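PDB 4WI0: cellulosomal scaffoldin, which probably contributes to cellulose breakdown as a cellulase-bearing scaffoldin, and through this X-module–dockerin piece forms a calcium-dependent complex with a type II cohesin. Local coordinates for residues Y7-F12 and P86-A91. The protein carries 1 engineered substitution. Numbering follows the deposited sequence.
Sequences YINPDF and PILMWA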
loop_
_atom_site.group_PDB
_atom_site.type_symbol
_atom_site.label_atom_id
_atom_site.label_comp_id
_atom_site.label_asym_id
_atom_site.label_seq_id
_atom_site.Cartn_x
_atom_site.Cartn_y
_atom_site.Cartn_z
ATOM N N TYR B 7 25.407 4.501 -4.170
ATOM C CA TYR B 7 24.034 4.396 -4.660
ATOM C C TYR B 7 23.025 4.335 -3.514
ATOM O O TYR B 7 23.221 3.596 -2.557
ATOM C CB TYR B 7 23.892 3.143 -5.528
ATOM C CG TYR B 7 24.578 3.276 -6.856
ATOM C CD1 TYR B 7 25.935 2.995 -6.993
ATOM C CD2 TYR B 7 23.880 3.710 -7.980
ATOM C CE1 TYR B 7 26.573 3.126 -8.219
ATOM C CE2 TYR B 7 24.513 3.845 -9.206
ATOM C CZ TYR B 7 25.856 3.551 -9.317
ATOM O OH TYR B 7 26.488 3.688 -10.537
ATOM N N ILE B 8 21.967 5.136 -3.623
ATOM C CA ILE B 8 20.831 5.108 -2.701
ATOM C C ILE B 8 19.613 4.613 -3.497
ATOM O O ILE B 8 19.396 5.064 -4.619
ATOM C CB ILE B 8 20.498 6.523 -2.140
ATOM C CG1 ILE B 8 21.745 7.270 -1.622
ATOM C CG2 ILE B 8 19.419 6.440 -1.070
ATOM C CD1 ILE B 8 22.382 6.707 -0.372
ATOM N N ASN B 9 18.839 3.690 -2.918
ATOM C CA ASN B 9 17.567 3.220 -3.481
ATOM C C ASN B 9 16.479 3.273 -2.398
ATOM O O ASN B 9 16.758 2.988 -1.240
ATOM C CB ASN B 9 17.676 1.748 -3.908
ATOM C CG ASN B 9 18.233 1.530 -5.311
ATOM O OD1 ASN B 9 18.190 0.400 -5.791
ATOM N ND2 ASN B 9 18.775 2.559 -5.962
ATOM N N PRO B 10 15.229 3.596 -2.774
ATOM C CA PRO B 10 14.150 3.459 -1.779
ATOM C C PRO B 10 13.840 1.986 -1.535
ATOM O O PRO B 10 14.017 1.170 -2.454
ATOM C CB PRO B 10 12.968 4.160 -2.452
ATOM C CG PRO B 10 13.235 4.018 -3.908
ATOM C CD PRO B 10 14.725 4.061 -4.078
ATOM N N ASP B 11 13.402 1.634 -0.324
ATOM C CA ASP B 11 13.060 0.244 -0.013
ATOM C C ASP B 11 11.621 -0.119 -0.434
ATOM O O ASP B 11 10.742 -0.357 0.404
ATOM C CB ASP B 11 13.294 -0.067 1.478
ATOM C CG ASP B 11 13.120 -1.537 1.799
ATOM O OD1 ASP B 11 13.147 -2.368 0.868
ATOM O OD2 ASP B 11 12.947 -1.874 2.981
ATOM N N PHE B 12 11.397 -0.159 -1.745
ATOM C CA PHE B 12 10.164 -0.694 -2.330
ATOM C C PHE B 12 10.380 -0.927 -3.827
ATOM O O PHE B 12 11.275 -0.328 -4.443
ATOM C CB PHE B 12 8.930 0.208 -2.075
ATOM C CG PHE B 12 9.074 1.634 -2.570
ATOM C CD1 PHE B 12 8.950 1.944 -3.923
ATOM C CD2 PHE B 12 9.280 2.670 -1.676
ATOM C CE1 PHE B 12 9.070 3.248 -4.365
ATOM C CE2 PHE B 12 9.395 3.977 -2.114
ATOM C CZ PHE B 12 9.295 4.269 -3.457
ATOM N N PRO B 86 22.759 -1.319 -3.059
ATOM C CA PRO B 86 22.666 0.074 -2.641
ATOM C C PRO B 86 22.353 0.218 -1.159
ATOM O O PRO B 86 21.981 -0.752 -0.508
ATOM C CB PRO B 86 21.470 0.600 -3.432
ATOM C CG PRO B 86 20.619 -0.601 -3.632
ATOM C CD PRO B 86 21.580 -1.734 -3.839
ATOM N N ILE B 87 22.488 1.436 -0.662
ATOM C CA ILE B 87 21.960 1.805 0.653
ATOM C C ILE B 87 20.453 2.027 0.481
ATOM O O ILE B 87 20.020 2.785 -0.393
ATOM C CB ILE B 87 22.650 3.069 1.186
ATOM C CG1 ILE B 87 24.135 2.789 1.409
ATOM C CG2 ILE B 87 22.002 3.564 2.472
ATOM C CD1 ILE B 87 24.981 4.045 1.431
ATOM N N LEU B 88 19.665 1.339 1.295
ATOM C CA LEU B 88 18.224 1.473 1.242
ATOM C C LEU B 88 17.738 2.567 2.186
ATOM O O LEU B 88 18.290 2.744 3.268
ATOM C CB LEU B 88 17.564 0.133 1.556
ATOM C CG LEU B 88 17.867 -0.965 0.527
ATOM C CD1 LEU B 88 17.037 -2.201 0.811
ATOM C CD2 LEU B 88 17.631 -0.494 -0.896
ATOM N N MET B 89 16.732 3.321 1.732
ATOM C CA MET B 89 16.056 4.344 2.538
ATOM C C MET B 89 14.567 3.997 2.691
ATOM O O MET B 89 13.910 3.590 1.715
ATOM C CB MET B 89 16.203 5.720 1.893
ATOM C CG MET B 89 17.619 6.282 1.944
ATOM S SD MET B 89 18.129 6.704 3.627
ATOM C CE MET B 89 17.098 8.141 3.881
ATOM N N TRP B 90 14.038 4.157 3.909
ATOM C CA TRP B 90 12.648 3.746 4.203
ATOM C C TRP B 90 11.661 4.907 4.092
ATOM O O TRP B 90 11.716 5.872 4.876
ATOM C CB TRP B 90 12.539 3.122 5.598
ATOM C CG TRP B 90 13.500 1.987 5.851
ATOM C CD1 TRP B 90 14.181 1.259 4.917
ATOM C CD2 TRP B 90 13.858 1.442 7.124
ATOM N NE1 TRP B 90 14.946 0.303 5.534
ATOM C CE2 TRP B 90 14.766 0.393 6.889
ATOM C CE3 TRP B 90 13.499 1.743 8.444
ATOM C CZ2 TRP B 90 15.323 -0.361 7.922
ATOM C CZ3 TRP B 90 14.052 0.995 9.472
ATOM C CH2 TRP B 90 14.953 -0.044 9.205
ATOM N N ALA B 91 10.765 4.821 3.113
ATOM C CA ALA B 91 9.716 5.815 2.935
ATOM C C ALA B 91 8.676 5.714 4.049
ATOM O O ALA B 91 8.450 4.643 4.603
ATOM C CB ALA B 91 9.029 5.622 1.592
HETATM O O HOH W 1 10.406 1.802 2.118
#
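I8 and N9 pair with I87 and L88 as parallel neighbours in the mixed sheet of the X module, the β-sandwich that precedes the dockerin. Four backbone hydrogen bonds zip the strands together, ending with D11 N to M89 O (2.9 Å). On one face, I8 splits its branches: CG2, anti to the backbone N, presses on M89 CG at 3.5 Å, while CD1 reaches I87 CB at 4.0 Å. This apolar face packs against strand 67-74 through I87 and M89. On the other face, the carboxamide of N9 abuts the CB-CG edge of the P86 ring, with N9 OD1 3.4 Å from P86 CG. N9 ND2 donates to I8 O from above the carbonyl plane, a bond that fixes the amide's rotation, and L88 CD2 packs against N9 CB.

Past strand 7-10, D11 centres an inverse gamma turn. Its CG stands anti to the backbone N (chi1 -173°), which sets the carboxylate beside the W90 indole, the two planes 46° apart; OD2 is hydrogen-bonded to H148 of the dockerin, whose ring stacks on W90. F12 and A91 both touch I144 of helix 139-146, extending the interface between modules. A water accepts from A91 N (3.2 Å) and donates to D11 O (2.8 Å).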